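Local coordinates for uncharacterized protein (PDB 3OV5) that probably serves as VirB7, an outer-membrane component of a type IV secretion system, here as its globular N0-type domain, at residues A8-M18 / L30-L40. Sequence-based numbering, arbitrary orientation. Where two conformers were deposited one is given.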
loop_
_atom_site.group_PDB
_atom_site.type_symbol
_atom_site.label_atom_id
_atom_site.label_comp_id
_atom_site.label_asym_id
_atom_site.label_seq_id
_atom_site.Cartn_x
_atom_site.Cartn_y
_atom_site.Cartn_z
ATOM N N ALA A 8 3.159 4.856 7.362
ATOM C CA ALA A 8 2.000 4.744 8.229
ATOM C C ALA A 8 2.038 5.876 9.249
ATOM O O ALA A 8 3.105 6.303 9.690
ATOM C CB ALA A 8 1.985 3.394 8.950
ATOM N N THR A 9 0.856 6.358 9.616
ATOM C CA THR A 9 0.731 7.435 10.587
ATOM C C THR A 9 -0.324 7.074 11.584
ATOM O O THR A 9 -1.046 6.118 11.386
ATOM C CB THR A 9 0.320 8.740 9.925
ATOM O OG1 THR A 9 -1.038 8.654 9.460
ATOM C CG2 THR A 9 1.265 9.119 8.840
ATOM N N PRO A 10 -0.418 7.848 12.688
ATOM C CA PRO A 10 -1.462 7.569 13.677
ATOM C C PRO A 10 -2.886 7.487 13.107
ATOM O O PRO A 10 -3.706 6.751 13.621
ATOM C CB PRO A 10 -1.331 8.744 14.672
ATOM C CG PRO A 10 0.102 9.070 14.645
ATOM C CD PRO A 10 0.439 8.960 13.164
ATOM N N MET A 11 -3.159 8.187 12.015
ATOM C CA MET A 11 -4.465 8.202 11.382
ATOM C C MET A 11 -4.856 6.863 10.750
ATOM O O MET A 11 -6.045 6.575 10.529
ATOM C CB MET A 11 -4.481 9.306 10.273
ATOM C CG MET A 11 -5.739 9.474 9.579
ATOM S SD MET A 11 -5.411 10.876 8.567
ATOM C CE MET A 11 -6.892 10.691 7.577
ATOM N N ASP A 12 -3.854 6.076 10.360
ATOM C CA ASP A 12 -4.073 4.929 9.496
ATOM C C ASP A 12 -4.143 3.675 10.360
ATOM O O ASP A 12 -3.196 3.311 11.080
ATOM C CB ASP A 12 -2.893 4.737 8.573
ATOM C CG ASP A 12 -2.530 5.965 7.798
ATOM O OD1 ASP A 12 -1.330 6.280 7.828
ATOM O OD2 ASP A 12 -3.416 6.593 7.160
ATOM N N GLY A 13 -5.265 2.997 10.291
ATOM C CA GLY A 13 -5.422 1.720 11.026
ATOM C C GLY A 13 -5.308 0.465 10.179
ATOM O O GLY A 13 -5.000 -0.619 10.709
ATOM N N THR A 14 -5.596 0.582 8.880
ATOM C CA THR A 14 -5.678 -0.594 8.053
ATOM C C THR A 14 -4.948 -0.388 6.752
ATOM O O THR A 14 -4.639 0.753 6.353
ATOM C CB THR A 14 -7.142 -0.988 7.727
ATOM O OG1 THR A 14 -7.665 -0.082 6.741
ATOM C CG2 THR A 14 -8.051 -0.980 8.958
ATOM N N LEU A 15 -4.719 -1.491 6.052
ATOM C CA LEU A 15 -4.068 -1.479 4.759
ATOM C C LEU A 15 -4.843 -0.594 3.766
ATOM O O LEU A 15 -4.259 0.290 3.118
ATOM C CB LEU A 15 -3.966 -2.914 4.236
ATOM C CG LEU A 15 -3.380 -3.089 2.851
ATOM C CD1 LEU A 15 -1.963 -2.547 2.740
ATOM C CD2 LEU A 15 -3.432 -4.577 2.465
ATOM N N LYS A 16 -6.140 -0.856 3.606
ATOM C CA LYS A 16 -6.925 -0.116 2.636
ATOM C C LYS A 16 -6.982 1.365 3.010
ATOM O O LYS A 16 -6.908 2.206 2.119
ATOM C CB LYS A 16 -8.334 -0.708 2.524
ATOM C CG LYS A 16 -9.149 -0.081 1.388
ATOM C CD LYS A 16 -10.533 -0.718 1.269
ATOM C CE LYS A 16 -11.381 -0.470 2.475
ATOM N NZ LYS A 16 -12.764 -1.031 2.316
ATOM N N THR A 17 -7.202 1.665 4.287
ATOM C CA THR A 17 -7.369 3.071 4.658
ATOM C C THR A 17 -6.050 3.840 4.564
ATOM O O THR A 17 -6.053 5.027 4.184
ATOM C CB THR A 17 -8.075 3.215 6.000
ATOM O OG1 THR A 17 -7.353 2.607 7.037
ATOM C CG2 THR A 17 -9.524 2.689 5.922
ATOM N N MET A 18 -4.923 3.203 4.898
ATOM C CA MET A 18 -3.641 3.847 4.679
ATOM C C MET A 18 -3.467 4.147 3.202
ATOM O O MET A 18 -3.051 5.250 2.804
ATOM C CB MET A 18 -2.487 2.983 5.182
ATOM C CG MET A 18 -1.142 3.696 5.052
ATOM S SD MET A 18 0.241 2.714 5.620
ATOM C CE MET A 18 0.296 1.472 4.300
ATOM N N LEU A 30 -7.152 4.343 -5.884
ATOM C CA LEU A 30 -6.864 3.065 -5.244
ATOM C C LEU A 30 -7.801 2.007 -5.816
ATOM O O LEU A 30 -9.027 2.175 -5.763
ATOM C CB LEU A 30 -7.074 3.148 -3.731
ATOM C CG LEU A 30 -6.968 1.820 -2.978
ATOM C CD1 LEU A 30 -5.587 1.214 -3.104
ATOM C CD2 LEU A 30 -7.316 2.018 -1.504
ATOM N N SER A 31 -7.234 0.908 -6.322
ATOM C CA SER A 31 -8.003 -0.276 -6.690
ATOM C C SER A 31 -7.649 -1.372 -5.708
ATOM O O SER A 31 -6.557 -1.937 -5.751
ATOM C CB SER A 31 -7.670 -0.700 -8.109
ATOM O OG SER A 31 -8.103 0.301 -9.013
ATOM N N TYR A 32 -8.560 -1.603 -4.771
ATOM C CA TYR A 32 -8.345 -2.556 -3.705
ATOM C C TYR A 32 -9.085 -3.843 -4.053
ATOM O O TYR A 32 -10.285 -3.961 -3.861
ATOM C CB TYR A 32 -8.809 -1.972 -2.361
ATOM C CG TYR A 32 -8.402 -2.836 -1.199
ATOM C CD1 TYR A 32 -7.118 -2.729 -0.646
ATOM C CD2 TYR A 32 -9.262 -3.786 -0.675
ATOM C CE1 TYR A 32 -6.697 -3.572 0.396
ATOM C CE2 TYR A 32 -8.862 -4.624 0.378
ATOM C CZ TYR A 32 -7.571 -4.524 0.893
ATOM O OH TYR A 32 -7.131 -5.346 1.889
ATOM N N ASN A 33 -8.358 -4.805 -4.620
ATOM C CA ASN A 33 -8.965 -5.986 -5.231
ATOM C C ASN A 33 -8.836 -7.241 -4.361
ATOM O O ASN A 33 -8.566 -8.342 -4.864
ATOM C CB ASN A 33 -8.357 -6.217 -6.617
ATOM C CG ASN A 33 -8.685 -5.147 -7.619
ATOM O OD1 ASN A 33 -9.348 -4.159 -7.323
ATOM N ND2 ASN A 33 -8.205 -5.353 -8.838
ATOM N N LEU A 34 -9.050 -7.069 -3.061
ATOM C CA LEU A 34 -9.079 -8.158 -2.098
ATOM C C LEU A 34 -10.433 -8.199 -1.428
ATOM O O LEU A 34 -11.117 -7.171 -1.315
ATOM C CB LEU A 34 -7.998 -7.982 -1.041
ATOM C CG LEU A 34 -6.553 -7.869 -1.557
ATOM C CD1 LEU A 34 -5.617 -7.602 -0.395
ATOM C CD2 LEU A 34 -6.130 -9.153 -2.274
ATOM N N PRO A 35 -10.839 -9.380 -0.912
ATOM C CA PRO A 35 -12.184 -9.476 -0.340
ATOM C C PRO A 35 -12.335 -8.778 1.004
ATOM O O PRO A 35 -13.456 -8.414 1.382
ATOM C CB PRO A 35 -12.380 -10.975 -0.148
ATOM C CG PRO A 35 -10.987 -11.532 -0.093
ATOM C CD PRO A 35 -10.190 -10.697 -1.016
ATOM N N SER A 36 -11.229 -8.612 1.736
ATOM C CA SER A 36 -11.228 -8.014 3.072
ATOM C C SER A 36 -10.125 -6.990 3.165
ATOM O O SER A 36 -9.074 -7.152 2.533
ATOM C CB SER A 36 -10.965 -9.097 4.120
ATOM O OG SER A 36 -11.078 -8.625 5.440
ATOM N N ASP A 37 -10.329 -6.009 4.027
ATOM C CA ASP A 37 -9.246 -5.168 4.503
ATOM C C ASP A 37 -8.452 -5.981 5.544
ATOM O O ASP A 37 -8.881 -7.044 6.007
ATOM C CB ASP A 37 -9.866 -3.883 5.076
ATOM C CG ASP A 37 -8.899 -2.732 5.212
ATOM O OD1 ASP A 37 -9.404 -1.651 5.641
ATOM O OD2 ASP A 37 -7.694 -2.866 4.901
ATOM N N TYR A 38 -7.294 -5.447 5.898
ATOM C CA TYR A 38 -6.387 -6.054 6.880
ATOM C C TYR A 38 -5.836 -4.973 7.751
ATOM O O TYR A 38 -5.560 -3.852 7.297
ATOM C CB TYR A 38 -5.190 -6.747 6.193
ATOM C CG TYR A 38 -5.632 -7.963 5.472
ATOM C CD1 TYR A 38 -6.017 -9.115 6.188
ATOM C CD2 TYR A 38 -5.737 -7.987 4.096
ATOM C CE1 TYR A 38 -6.499 -10.216 5.567
ATOM C CE2 TYR A 38 -6.197 -9.137 3.466
ATOM C CZ TYR A 38 -6.582 -10.227 4.213
ATOM O OH TYR A 38 -7.038 -11.354 3.613
ATOM N N THR A 39 -5.610 -5.286 9.020
ATOM C CA THR A 39 -4.920 -4.350 9.869
ATOM C C THR A 39 -3.498 -4.151 9.341
ATOM O O THR A 39 -2.927 -5.009 8.668
ATOM C CB THR A 39 -4.946 -4.790 11.315
ATOM O OG1 THR A 39 -4.709 -3.636 12.121
ATOM C CG2 THR A 39 -3.909 -5.778 11.598
ATOM N N LEU A 40 -2.909 -3.009 9.684
ATOM C CA LEU A 40 -1.496 -2.799 9.467
ATOM C C LEU A 40 -0.712 -3.654 10.447
ATOM O O LEU A 40 -0.957 -3.594 11.667
ATOM C CB LEU A 40 -1.137 -1.317 9.671
ATOM C CG LEU A 40 -1.837 -0.375 8.687
ATOM C CD1 LEU A 40 -1.542 1.089 9.008
ATOM C CD2 LEU A 40 -1.432 -0.658 7.261
#
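The N-terminal end of helix 15-24 in this N0 domain is capped from within and bound by the loop that leaves strand 29-32. T14 is the N-cap: its OG1 accepts from T17 N and donates to D37 OD1 at 2.6 Å, on the syn side but 22° out of the carboxylate plane. A chi1 of 75° turns OG1 back over its own backbone, within reach of both T17 N and D37 OD1. The other carboxylate oxygen, D37 OD2, takes K16 N at 2.9 Å, also syn, tilted 30° from the plane, and Y38 N from the opposite face of its plane. Three bonds thus fix the carboxylate at the helix start, where the helix dipole would probably favour its negative charge.

Alongside, the backbones of T14 and T39 form a single bridge, in which L15 N donates to Y38 O (2.8 Å) and L40 N makes a weak bond to G13 O. K16 lays its aliphatic chain over one face of the Y32 ring in a CH-pi contact, K16 CB standing 4.0 Å from the ring centroid, while L15 CD2 approaches the ring edge in plane. Y32 OH donates to S36 O, tying the ring to the loop. Farther along, L40 CD1 packs on D12 CB at 3.9 Å and CD2 on M18 CE.

L15 and M18 continue onto L59 of helix 52-63, D12 forms a salt bridge with R21 of helix 15-24, and Y32 rests on V79 of strand 76-81.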